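PDB 4LMO: telomerase reverse transcriptase from Takifugu rubripes, which elongates telomeres by copying a template within the telomerase RNA, this chain being the RNA-binding domain of the enzyme. Local coordinates for residues L43-I46 with V47-G51; P191-L194 with S195-Q199. All coordinates share one frame; numbering follows the deposited sequence.

How the interactions relate
Both interactions are local ones, each made within a helix or at its end: interaction 1 lies where helix 40-48 runs out, interaction 2 in the opening turns of helix 191-220. Their centres are 19 Å apart and their nearest atoms about 6 Å, so they do not touch directly. Helix 67-70 bridges them: Phe-69 meets the rings of Phe-48 and Phe-49 from interaction 1 and also touches Tyr-196 of interaction 2, while its neighbour Arg-68 pairs with Glu-193. Phe-48 itself packs on helix 191-220 at Ile-200 and Phe-204. By similarity, residues 65-70 and 171-196 are predicted to contact the RNA template, so interaction 2 falls mostly within a region that probably does so.

Interaction 1. Residues L43-I46 with V47-G51; sequences LIRI and VFFEG
The ring of Phe-49 carries the guanidinium of Arg-45 over one face, offset toward the rim, and has CG2 and O of Ile-44 at its edge; over one face of the Phe-48 ring, Val-47 CG1 sits above the centre. Guanidinium and Phe-49 ring are nearly parallel, 22° apart, with CZ of Arg-45 4.4 Å from the ring centroid: a cation-pi stack across one turn, at the C-terminal end of helix 40-48. At its own edge the guanidinium forms a salt bridge with the Glu-50 carboxylate, turned 46° against it. NH1 of Arg-45 reaches OE1 of Glu-50 at 3.1 Å on the syn side, almost straight; its bond to OE2 is weak. The Arg-45 chain folds back at chi2 (-85°) to reach these later residues. Outside the turn, NH2 donates to Pro-62 O, and Glu-50 OE2 takes the N-H of Arg-60, tying the helix end to the chain that follows. A leucine in place of Arg-45 would probably leave the Glu-50 carboxylate without its charged mate and the Phe-49 face without its flat cation.

Leu-43 CD1 meets Val-47 CG2 at 3.9 Å, and the same Ile-44 CG2 lies 3.9 Å from Phe-48 CD2. Val-47 N and Phe-48 N continue the helical bonds, and Arg-45 O takes Phe-49 N at 3.0 Å plus a weak bond from Gly-51 N. Gly-51 has positive phi, where a side chain would press on Glu-50 O, and two CA-H...O contacts pair it with Ile-46: Ile-46 CA to Gly-51 O, 3.3 Å, and Gly-51 CA to Ile-46 O, 3.2 Å.

Interaction 2. Residues P191-L194 with S195-Q199; sequences PSEL and SYRTQ
Pro-191 starts helix 191-220, and its O receives the N-H of Ser-195 at 2.8 Å, an i to i+4 bond in the first turn of the helix. Ser-192 follows with a longer one: Tyr-196 N donates to Ser-192 O at 3.1 Å. Glu-193 takes Arg-197 N on its O, and its side chain turns to the same residue. CG runs anti to the backbone N (chi1 176°) and the chain then bends, setting OE2 at the edge of the Arg-197 guanidinium. There NH1 of Arg-197 forms a salt bridge with Glu-193 OE2, its N-H...O bond weak at 3.4 Å, carboxylate and guanidinium almost perpendicular. At Leu-194 the backbone O has two donors on opposite faces of its plane: Thr-198 N at 2.8 Å and the Thr-198 hydroxyl OG1 at 2.6 Å, the side chain bonding back to the preceding turn.

Residues 191-196 close a region that, by similarity, contacts the RNA template. Each charged side chain's stronger polar partner lies outside the turn: Arg-68 NH1 in a salt bridge with Glu-193 OE2, Asn-176 OD1 accepting from Arg-197 NH2. The Arg-68 bridge links this turn to helix 67-70; two arginines round one carboxylate would probably favour its ionised form.

Interaction 1. Residues L43-I46 with V47-G51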
loop_
_atom_site.group_PDB
_atom_site.type_symbol
_atom_site.label_atom_id
_atom_site.label_comp_id
_atom_site.label_asym_id
_atom_site.label_seq_id
_atom_site.Cartn_x
_atom_site.Cartn_y
_atom_site.Cartn_z
ATOM N N LEU A 43 -12.073 -4.844 6.222
ATOM C CA LEU A 43 -10.668 -4.450 6.326
ATOM C C LEU A 43 -10.027 -4.911 7.632
ATOM O O LEU A 43 -8.892 -5.388 7.631
ATOM C CB LEU A 43 -10.491 -2.935 6.138
ATOM C CG LEU A 43 -9.042 -2.430 6.082
ATOM C CD1 LEU A 43 -8.243 -3.114 4.979
ATOM C CD2 LEU A 43 -8.995 -0.921 5.918
ATOM N N ILE A 44 -10.760 -4.776 8.734
ATOM C CA ILE A 44 -10.309 -5.275 10.038
ATOM C C ILE A 44 -9.976 -6.772 9.970
ATOM O O ILE A 44 -8.989 -7.225 10.554
ATOM C CB ILE A 44 -11.342 -4.966 11.147
ATOM C CG1 ILE A 44 -11.395 -3.453 11.389
ATOM C CG2 ILE A 44 -11.014 -5.716 12.435
ATOM C CD1 ILE A 44 -12.519 -2.997 12.291
ATOM N N ARG A 45 -10.793 -7.518 9.229
ATOM C CA ARG A 45 -10.567 -8.941 8.976
ATOM C C ARG A 45 -9.263 -9.202 8.222
ATOM O O ARG A 45 -8.489 -10.083 8.600
ATOM C CB ARG A 45 -11.745 -9.526 8.190
ATOM C CG ARG A 45 -13.004 -9.710 9.014
ATOM C CD ARG A 45 -12.941 -11.039 9.740
ATOM N NE ARG A 45 -13.658 -11.013 11.002
ATOM C CZ ARG A 45 -13.641 -11.996 11.893
ATOM N NH1 ARG A 45 -12.938 -13.100 11.672
ATOM N NH2 ARG A 45 -14.331 -11.867 13.014
ATOM N N ILE A 46 -9.036 -8.429 7.161
ATOM C CA ILE A 46 -7.831 -8.533 6.341
ATOM C C ILE A 46 -6.574 -8.182 7.139
ATOM O O ILE A 46 -5.541 -8.835 6.995
ATOM C CB ILE A 46 -7.929 -7.636 5.081
ATOM C CG1 ILE A 46 -9.129 -8.052 4.221
ATOM C CG2 ILE A 46 -6.639 -7.687 4.266
ATOM C CD1 ILE A 46 -9.546 -7.030 3.182
ATOM N N VAL A 47 -6.675 -7.162 7.987
ATOM C CA VAL A 47 -5.522 -6.666 8.739
ATOM C C VAL A 47 -5.199 -7.519 9.970
ATOM O O VAL A 47 -4.028 -7.804 10.232
ATOM C CB VAL A 47 -5.695 -5.177 9.134
ATOM C CG1 VAL A 47 -4.491 -4.670 9.921
ATOM C CG2 VAL A 47 -5.908 -4.320 7.894
ATOM N N PHE A 48 -6.225 -7.945 10.705
ATOM C CA PHE A 48 -6.011 -8.556 12.023
ATOM C C PHE A 48 -6.390 -10.026 12.176
ATOM O O PHE A 48 -5.912 -10.684 13.102
ATOM C CB PHE A 48 -6.720 -7.746 13.115
ATOM C CG PHE A 48 -6.290 -6.312 13.185
ATOM C CD1 PHE A 48 -5.016 -5.971 13.638
ATOM C CD2 PHE A 48 -7.161 -5.297 12.812
ATOM C CE1 PHE A 48 -4.617 -4.645 13.703
ATOM C CE2 PHE A 48 -6.767 -3.967 12.879
ATOM C CZ PHE A 48 -5.494 -3.642 13.325
ATOM N N PHE A 49 -7.242 -10.537 11.288
ATOM C CA PHE A 49 -7.805 -11.879 11.458
ATOM C C PHE A 49 -7.401 -12.858 10.349
ATOM O O PHE A 49 -6.327 -13.463 10.424
ATOM C CB PHE A 49 -9.328 -11.808 11.654
ATOM C CG PHE A 49 -9.745 -11.079 12.909
ATOM C CD1 PHE A 49 -9.935 -11.772 14.104
ATOM C CD2 PHE A 49 -9.937 -9.699 12.901
ATOM C CE1 PHE A 49 -10.313 -11.104 15.260
ATOM C CE2 PHE A 49 -10.313 -9.025 14.057
ATOM C CZ PHE A 49 -10.501 -9.729 15.239
ATOM N N GLU A 50 -8.243 -13.010 9.328
ATOM C CA GLU A 50 -7.999 -13.989 8.262
ATOM C C GLU A 50 -6.839 -13.649 7.326
ATOM O O GLU A 50 -6.182 -14.550 6.802
ATOM C CB GLU A 50 -9.265 -14.231 7.433
ATOM C CG GLU A 50 -10.277 -15.163 8.082
ATOM C CD GLU A 50 -11.264 -14.440 8.979
ATOM O OE1 GLU A 50 -11.087 -13.228 9.215
ATOM O OE2 GLU A 50 -12.224 -15.083 9.452
ATOM N N GLY A 51 -6.592 -12.358 7.121
ATOM C CA GLY A 51 -5.624 -11.913 6.124
ATOM C C GLY A 51 -6.313 -11.592 4.811
ATOM O O GLY A 51 -7.538 -11.475 4.768
#

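Interaction 2. Residues P191-L194 with S195-Q199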
loop_
_atom_site.group_PDB
_atom_site.type_symbol
_atom_site.label_atom_id
_atom_site.label_comp_id
_atom_site.label_asym_id
_atom_site.label_seq_id
_atom_site.Cartn_x
_atom_site.Cartn_y
_atom_site.Cartn_z
ATOM N N PRO A 191 1.341 -6.113 32.021
ATOM C CA PRO A 191 2.214 -6.577 30.937
ATOM C C PRO A 191 1.496 -7.294 29.788
ATOM O O PRO A 191 1.815 -7.041 28.625
ATOM C CB PRO A 191 3.163 -7.541 31.650
ATOM C CG PRO A 191 3.278 -6.979 33.022
ATOM C CD PRO A 191 1.935 -6.385 33.347
ATOM N N SER A 192 0.542 -8.166 30.116
ATOM C CA SER A 192 -0.182 -8.952 29.110
ATOM C C SER A 192 -1.068 -8.086 28.215
ATOM O O SER A 192 -1.258 -8.391 27.036
ATOM C CB SER A 192 -1.017 -10.050 29.774
ATOM O OG SER A 192 -2.156 -9.509 30.419
ATOM N N GLU A 193 -1.612 -7.015 28.788
ATOM C CA GLU A 193 -2.399 -6.045 28.035
ATOM C C GLU A 193 -1.509 -5.210 27.116
ATOM O O GLU A 193 -1.849 -4.994 25.949
ATOM C CB GLU A 193 -3.211 -5.150 28.983
ATOM C CG GLU A 193 -3.999 -4.030 28.310
ATOM C CD GLU A 193 -5.083 -4.520 27.359
ATOM O OE1 GLU A 193 -5.380 -5.736 27.334
ATOM O OE2 GLU A 193 -5.652 -3.679 26.633
ATOM N N LEU A 194 -0.375 -4.748 27.642
ATOM C CA LEU A 194 0.603 -4.008 26.842
ATOM C C LEU A 194 1.124 -4.863 25.686
ATOM O O LEU A 194 1.248 -4.381 24.561
ATOM C CB LEU A 194 1.764 -3.507 27.710
ATOM C CG LEU A 194 2.908 -2.742 27.027
ATOM C CD1 LEU A 194 2.413 -1.504 26.288
ATOM C CD2 LEU A 194 3.986 -2.367 28.033
ATOM N N SER A 195 1.414 -6.128 25.983
ATOM C CA SER A 195 1.864 -7.108 24.994
ATOM C C SER A 195 0.825 -7.329 23.890
ATOM O O SER A 195 1.176 -7.465 22.717
ATOM C CB SER A 195 2.201 -8.433 25.686
ATOM O OG SER A 195 2.352 -9.490 24.753
ATOM N N TYR A 196 -0.445 -7.365 24.276
ATOM C CA TYR A 196 -1.539 -7.545 23.325
ATOM C C TYR A 196 -1.787 -6.281 22.499
ATOM O O TYR A 196 -2.117 -6.364 21.313
ATOM C CB TYR A 196 -2.813 -7.979 24.054
ATOM C CG TYR A 196 -3.926 -8.448 23.144
ATOM C CD1 TYR A 196 -3.712 -9.462 22.206
ATOM C CD2 TYR A 196 -5.204 -7.893 23.234
ATOM C CE1 TYR A 196 -4.734 -9.897 21.375
ATOM C CE2 TYR A 196 -6.231 -8.324 22.409
ATOM C CZ TYR A 196 -5.992 -9.322 21.482
ATOM O OH TYR A 196 -7.013 -9.747 20.666
ATOM N N ARG A 197 -1.624 -5.121 23.133
ATOM C CA ARG A 197 -1.687 -3.833 22.440
ATOM C C ARG A 197 -0.558 -3.703 21.411
ATOM O O ARG A 197 -0.787 -3.243 20.289
ATOM C CB ARG A 197 -1.683 -2.673 23.449
ATOM C CG ARG A 197 -3.068 -2.087 23.695
ATOM C CD ARG A 197 -3.427 -1.933 25.169
ATOM N NE ARG A 197 -2.946 -0.689 25.772
ATOM C CZ ARG A 197 -3.507 -0.086 26.821
ATOM N NH1 ARG A 197 -4.594 -0.590 27.393
ATOM N NH2 ARG A 197 -2.987 1.039 27.291
ATOM N N THR A 198 0.641 -4.144 21.794
ATOM C CA THR A 198 1.810 -4.162 20.908
ATOM C C THR A 198 1.595 -5.115 19.722
ATOM O O THR A 198 1.958 -4.797 18.584
ATOM C CB THR A 198 3.091 -4.561 21.681
ATOM O OG1 THR A 198 3.189 -3.795 22.888
ATOM C CG2 THR A 198 4.339 -4.321 20.844
ATOM N N GLN A 199 1.003 -6.275 20.005
ATOM C CA GLN A 199 0.682 -7.288 18.998
ATOM C C GLN A 199 -0.257 -6.744 17.912
ATOM O O GLN A 199 0.000 -6.926 16.718
ATOM C CB GLN A 199 0.070 -8.516 19.684
ATOM C CG GLN A 199 -0.290 -9.675 18.764
ATOM C CD GLN A 199 -0.907 -10.839 19.521
ATOM O OE1 GLN A 199 -0.277 -11.423 20.406
ATOM N NE2 GLN A 199 -2.143 -11.187 19.173
#